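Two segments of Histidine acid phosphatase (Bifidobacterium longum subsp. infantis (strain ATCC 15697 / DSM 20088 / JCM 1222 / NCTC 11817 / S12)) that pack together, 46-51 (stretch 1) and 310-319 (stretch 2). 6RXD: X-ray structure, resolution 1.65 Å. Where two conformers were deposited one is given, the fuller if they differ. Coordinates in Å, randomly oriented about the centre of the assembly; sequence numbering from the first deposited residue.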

ATOM      1  N   GLY A  46      -3.536  -3.305  -5.649  1.00 11.91           N
ATOM      2  CA  GLY A  46      -3.987  -2.088  -6.291  1.00 12.89           C
ATOM      3  C   GLY A  46      -5.156  -1.455  -5.554  1.00 15.48           C
ATOM      4  O   GLY A  46      -5.650  -1.981  -4.548  1.00 12.02           O
ATOM      5  N   SER A  47      -5.587  -0.310  -6.068  1.00 12.82           N
ATOM      6  CA  SER A  47      -6.767   0.397  -5.581  1.00 13.04           C
ATOM      7  C   SER A  47      -7.977  -0.510  -5.373  1.00 12.19           C
ATOM      8  O   SER A  47      -8.279  -1.362  -6.210  1.00 14.51           O
ATOM      9  N   ARG A  48      -8.652  -0.299  -4.243  1.00 11.57           N
ATOM     10  CA  ARG A  48      -9.838  -1.052  -3.839  1.00 10.91           C
ATOM     11  C   ARG A  48     -10.966  -0.080  -3.566  1.00 16.24           C
ATOM     12  O   ARG A  48     -10.730   1.111  -3.396  1.00 15.87           O
ATOM     13  N   GLY A  49     -12.193  -0.586  -3.500  1.00 16.94           N
ATOM     14  CA  GLY A  49     -13.311   0.256  -3.106  1.00 15.82           C
ATOM     15  C   GLY A  49     -13.401   0.401  -1.600  1.00 16.75           C
ATOM     16  O   GLY A  49     -12.471   0.038  -0.875  1.00 16.06           O
ATOM     17  N   LEU A  50     -14.514   0.949  -1.117  1.00 12.66           N
ATOM     18  CA  LEU A  50     -14.752   1.020   0.322  1.00 11.69           C
ATOM     19  C   LEU A  50     -14.766  -0.390   0.892  1.00 14.61           C
ATOM     20  O   LEU A  50     -15.221  -1.326   0.232  1.00 17.36           O
ATOM     21  N   SER A  51     -14.263  -0.555   2.116  1.00 17.35           N
ATOM     22  CA  SER A  51     -14.160  -1.883   2.716  0.55 15.99           C
ATOM     23  C   SER A  51     -15.533  -2.427   3.102  1.00 16.11           C
ATOM     24  O   SER A  51     -15.760  -3.639   3.089  1.00 16.76           O
ATOM     25  N   ASN A 310     -12.452  10.341   3.993  1.00  8.86           N
ATOM     26  CA  ASN A 310     -12.258   8.963   3.537  1.00 10.41           C
ATOM     27  C   ASN A 310     -12.983   8.674   2.222  1.00 12.23           C
ATOM     28  O   ASN A 310     -12.508   7.881   1.402  1.00 12.11           O
ATOM     29  N   LEU A 311     -14.128   9.311   2.011  1.00 10.20           N
ATOM     30  CA  LEU A 311     -14.831   9.116   0.740  1.00 11.09           C
ATOM     31  C   LEU A 311     -14.093   9.819  -0.388  1.00 13.62           C
ATOM     32  O   LEU A 311     -14.000   9.292  -1.494  1.00 12.93           O
ATOM     33  N   TYR A 312     -13.555  10.999  -0.103  1.00 10.83           N
ATOM     34  CA  TYR A 312     -12.758  11.748  -1.078  1.00 12.04           C
ATOM     35  C   TYR A 312     -11.551  10.951  -1.561  1.00 13.13           C
ATOM     36  O   TYR A 312     -11.262  10.896  -2.776  1.00 13.10           O
ATOM     37  N   ILE A 313     -10.838  10.322  -0.636  1.00 10.22           N
ATOM     38  CA  ILE A 313      -9.651   9.604  -1.062  1.00 10.36           C
ATOM     39  C   ILE A 313      -9.983   8.283  -1.753  1.00 11.83           C
ATOM     40  O   ILE A 313      -9.300   7.887  -2.701  1.00 14.17           O
ATOM     41  N   ILE A 314     -11.035   7.601  -1.305  1.00 11.37           N
ATOM     42  CA  ILE A 314     -11.436   6.363  -1.980  1.00 10.36           C
ATOM     43  C   ILE A 314     -12.022   6.673  -3.365  1.00 11.19           C
ATOM     44  O   ILE A 314     -11.875   5.892  -4.296  1.00 12.31           O
ATOM     45  N   ALA A 315     -12.681   7.822  -3.492  1.00 11.65           N
ATOM     46  CA  ALA A 315     -13.231   8.253  -4.781  1.00 13.15           C
ATOM     47  C   ALA A 315     -12.136   8.331  -5.831  1.00 17.43           C
ATOM     48  O   ALA A 315     -12.360   7.981  -6.989  1.00 14.68           O
ATOM     49  N   ALA A 316     -10.949   8.788  -5.437  1.00 12.92           N
ATOM     50  CA  ALA A 316      -9.827   8.849  -6.378  1.00 12.28           C
ATOM     51  C   ALA A 316      -9.447   7.454  -6.859  1.00 13.37           C
ATOM     52  O   ALA A 316      -9.058   7.265  -8.015  1.00 15.77           O
ATOM     53  N   ASP A 317      -9.530   6.481  -5.956  1.00 10.98           N
ATOM     54  CA  ASP A 317      -9.197   5.093  -6.276  1.00 10.79           C
ATOM     55  C   ASP A 317     -10.282   4.470  -7.124  1.00 11.35           C
ATOM     56  O   ASP A 317     -10.039   3.485  -7.826  1.00 13.61           O
ATOM     57  N   MET A 318     -11.481   5.050  -7.060  1.00 10.74           N
ATOM     58  CA  MET A 318     -12.625   4.544  -7.816  1.00 10.83           C
ATOM     59  C   MET A 318     -12.896   5.388  -9.054  1.00 12.87           C
ATOM     60  O   MET A 318     -14.036   5.483  -9.527  1.00 14.51           O
ATOM     61  N   HIS A 319     -11.844   6.005  -9.575  1.00 12.43           N
ATOM     62  CA  HIS A 319     -11.967   6.847 -10.759  1.00 13.00           C
ATOM     63  C   HIS A 319     -12.684   6.147 -11.911  1.00 14.07           C
ATOM     64  O   HIS A 319     -13.521   6.751 -12.587  1.00 14.61           O
TER

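An irregular strip of chain lies against one side of a helix here, and the contact divides into an apolar half and a polar half. Leu 50, with the largest share of covered surface (70 Å²), governs the first; Asp 317 (53 Å²) and Ile 314 (47 Å²) receive the strip from the helix side.

Leu 50 does not aim straight at the helix. Its CA-to-CB bond points sideways, and the m, t rotamer (chi1 -67°, chi2 171°) brings the end of the side chain nearer. CD1 of Leu 50 lies 3.8 Å from CD2 of Leu 311, while CD2 of Leu 50 touches both helix residues, 3.7 Å from CG2 of Ile 314 and 3.9 Å from CD2 of Leu 311. Leu 311 approaches in the same manner, sideways at CB with an m, t rotamer. Residues three apart on a helix fall on nearly the same side, so Leu 311 and Ile 314 together offer one apolar surface to a single leucine.

Ile 314 points toward the strip in the m, m rotamer. Its CG2 also packs on backbone, 4.0 Å from C of Gly 49. Gly 49 has no side chain, and its bare CA comes 4.0 Å from SD of Met 318, whose m, t, p conformation carries the thioether in from a sideways start. An ideal CB on Gly 49 would point away from the helix stretch and stand about 3.6 Å from CE of Met 318, close but not a clash.

One turn on from Ile 314, the contact becomes polar. Asp 317 points toward the strip with chi1 at -68° (m), meeting Ser 47, which points back, also in m. The closest pair, OG of Ser 47 and CG of Asp 317, is 3.6 Å apart; no direct hydrogen bond joins the two stretches, and the serine hydroxyl is satisfied elsewhere in the structure. Water 1 supplies the polar link instead. It donates to OD1 of Asp 317 at 2.7 Å and accepts from N of Arg 48 at 2.9 Å, tying the carboxylate to the strip's backbone.

Arg 48 thus contributes through its main chain: its CB points away, its side chain stays at least 6.2 Å from the helix stretch, and its O sits 3.9 Å from CB of Asp 317. The rules to be read are economical: branched side chains pair where the strip reaches a helical ridge, backbone at a glycine packs against a thioether, and a water bridges carboxylate and amide.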

ATOM      1  CB  SER A  47      -7.147   1.482  -6.580  1.00 14.24           C
ATOM      2  OG  SER A  47      -6.209   2.542  -6.571  1.00 13.83           O
ATOM      3  CB  ARG A  48      -9.566  -1.807  -2.535  1.00 19.88           C
ATOM      4  CG  ARG A  48      -8.490  -2.863  -2.586  1.00 28.25           C
ATOM      5  CD  ARG A  48      -8.227  -3.399  -1.178  1.00 21.47           C
ATOM      6  NE  ARG A  48      -9.428  -3.967  -0.563  1.00 32.62           N
ATOM      7  CZ  ARG A  48      -9.428  -5.024   0.246  1.00 46.64           C
ATOM      8  NH1 ARG A  48     -10.571  -5.476   0.756  1.00 43.47           N
ATOM      9  NH2 ARG A  48      -8.288  -5.640   0.540  1.00 46.24           N
ATOM     10  CB  LEU A  50     -16.092   1.703   0.595  1.00 12.38           C
ATOM     11  CG  LEU A  50     -16.139   3.181   0.216  1.00 13.90           C
ATOM     12  CD1 LEU A  50     -17.575   3.722   0.321  1.00 13.47           C
ATOM     13  CD2 LEU A  50     -15.178   3.998   1.090  1.00 14.97           C
ATOM     14  CB  SER A  51     -13.251  -1.852   3.944  0.55 20.28           C
ATOM     15  OG  SER A  51     -13.764  -0.978   4.927  0.55 22.71           O
ATOM     16  CB  ASN A 310     -12.658   7.949   4.618  1.00  9.81           C
ATOM     17  CG  ASN A 310     -11.494   7.614   5.548  1.00 14.91           C
ATOM     18  OD1 ASN A 310     -10.624   6.814   5.201  1.00 18.10           O
ATOM     19  ND2 ASN A 310     -11.463   8.242   6.708  1.00 16.66           N
ATOM     20  CB  LEU A 311     -16.290   9.593   0.829  1.00 11.09           C
ATOM     21  CG  LEU A 311     -17.189   8.804   1.788  1.00 10.57           C
ATOM     22  CD1 LEU A 311     -18.621   9.314   1.648  1.00 10.96           C
ATOM     23  CD2 LEU A 311     -17.131   7.305   1.512  1.00 13.25           C
ATOM     24  CB  TYR A 312     -12.331  13.078  -0.447  1.00 12.97           C
ATOM     25  CG  TYR A 312     -11.182  13.805  -1.105  1.00 12.87           C
ATOM     26  CD1 TYR A 312     -11.333  14.422  -2.343  1.00 15.43           C
ATOM     27  CD2 TYR A 312      -9.966  13.919  -0.455  1.00 12.31           C
ATOM     28  CE1 TYR A 312     -10.282  15.106  -2.927  1.00 15.67           C
ATOM     29  CE2 TYR A 312      -8.908  14.604  -1.027  1.00 15.01           C
ATOM     30  CZ  TYR A 312      -9.076  15.197  -2.266  1.00 14.89           C
ATOM     31  OH  TYR A 312      -8.031  15.885  -2.851  1.00 20.48           O
ATOM     32  CB  ILE A 313      -8.628   9.439   0.073  1.00 10.21           C
ATOM     33  CG1 ILE A 313      -9.165   8.503   1.157  1.00 10.18           C
ATOM     34  CG2 ILE A 313      -8.260  10.808   0.643  1.00 14.40           C
ATOM     35  CD1 ILE A 313      -8.217   8.361   2.368  1.00 13.95           C
ATOM     36  CB  ILE A 314     -12.397   5.524  -1.116  1.00 13.18           C
ATOM     37  CG1 ILE A 314     -11.660   4.963   0.102  1.00 20.13           C
ATOM     38  CG2 ILE A 314     -12.954   4.336  -1.885  1.00 14.56           C
ATOM     39  CD1 ILE A 314     -10.615   3.893  -0.237  1.00 24.02           C
ATOM     40  CB  ALA A 315     -13.917   9.590  -4.652  1.00 13.80           C
ATOM     41  CB  ALA A 316      -8.627   9.533  -5.741  1.00 13.55           C
ATOM     42  CB  ASP A 317      -9.030   4.288  -4.982  1.00 11.14           C
ATOM     43  CG  ASP A 317      -7.815   4.709  -4.195  1.00 14.00           C
ATOM     44  OD1 ASP A 317      -7.601   4.153  -3.100  1.00 12.26           O
ATOM     45  OD2 ASP A 317      -7.064   5.586  -4.688  1.00 15.29           O
ATOM     46  CB  MET A 318     -13.880   4.476  -6.939  1.00 11.62           C
ATOM     47  CG  MET A 318     -13.678   3.621  -5.692  1.00 14.71           C
ATOM     48  SD  MET A 318     -15.234   3.273  -4.842  1.00 17.51           S
ATOM     49  CE  MET A 318     -15.979   2.094  -5.975  1.00 22.19           C
ATOM     50  CB  HIS A 319     -10.576   7.305 -11.200  1.00 15.17           C
ATOM     51  CG  HIS A 319     -10.590   8.193 -12.402  1.00 24.32           C
ATOM     52  ND1 HIS A 319     -10.533   7.700 -13.688  1.00 33.32           N
ATOM     53  CD2 HIS A 319     -10.665   9.540 -12.514  1.00 34.46           C
ATOM     54  CE1 HIS A 319     -10.569   8.708 -14.542  1.00 27.00           C
ATOM     55  NE2 HIS A 319     -10.650   9.835 -13.856  1.00 32.15           N
TER
HETATM   56  O   HOH W   1      -8.469   1.763  -2.163  1.00 14.27           O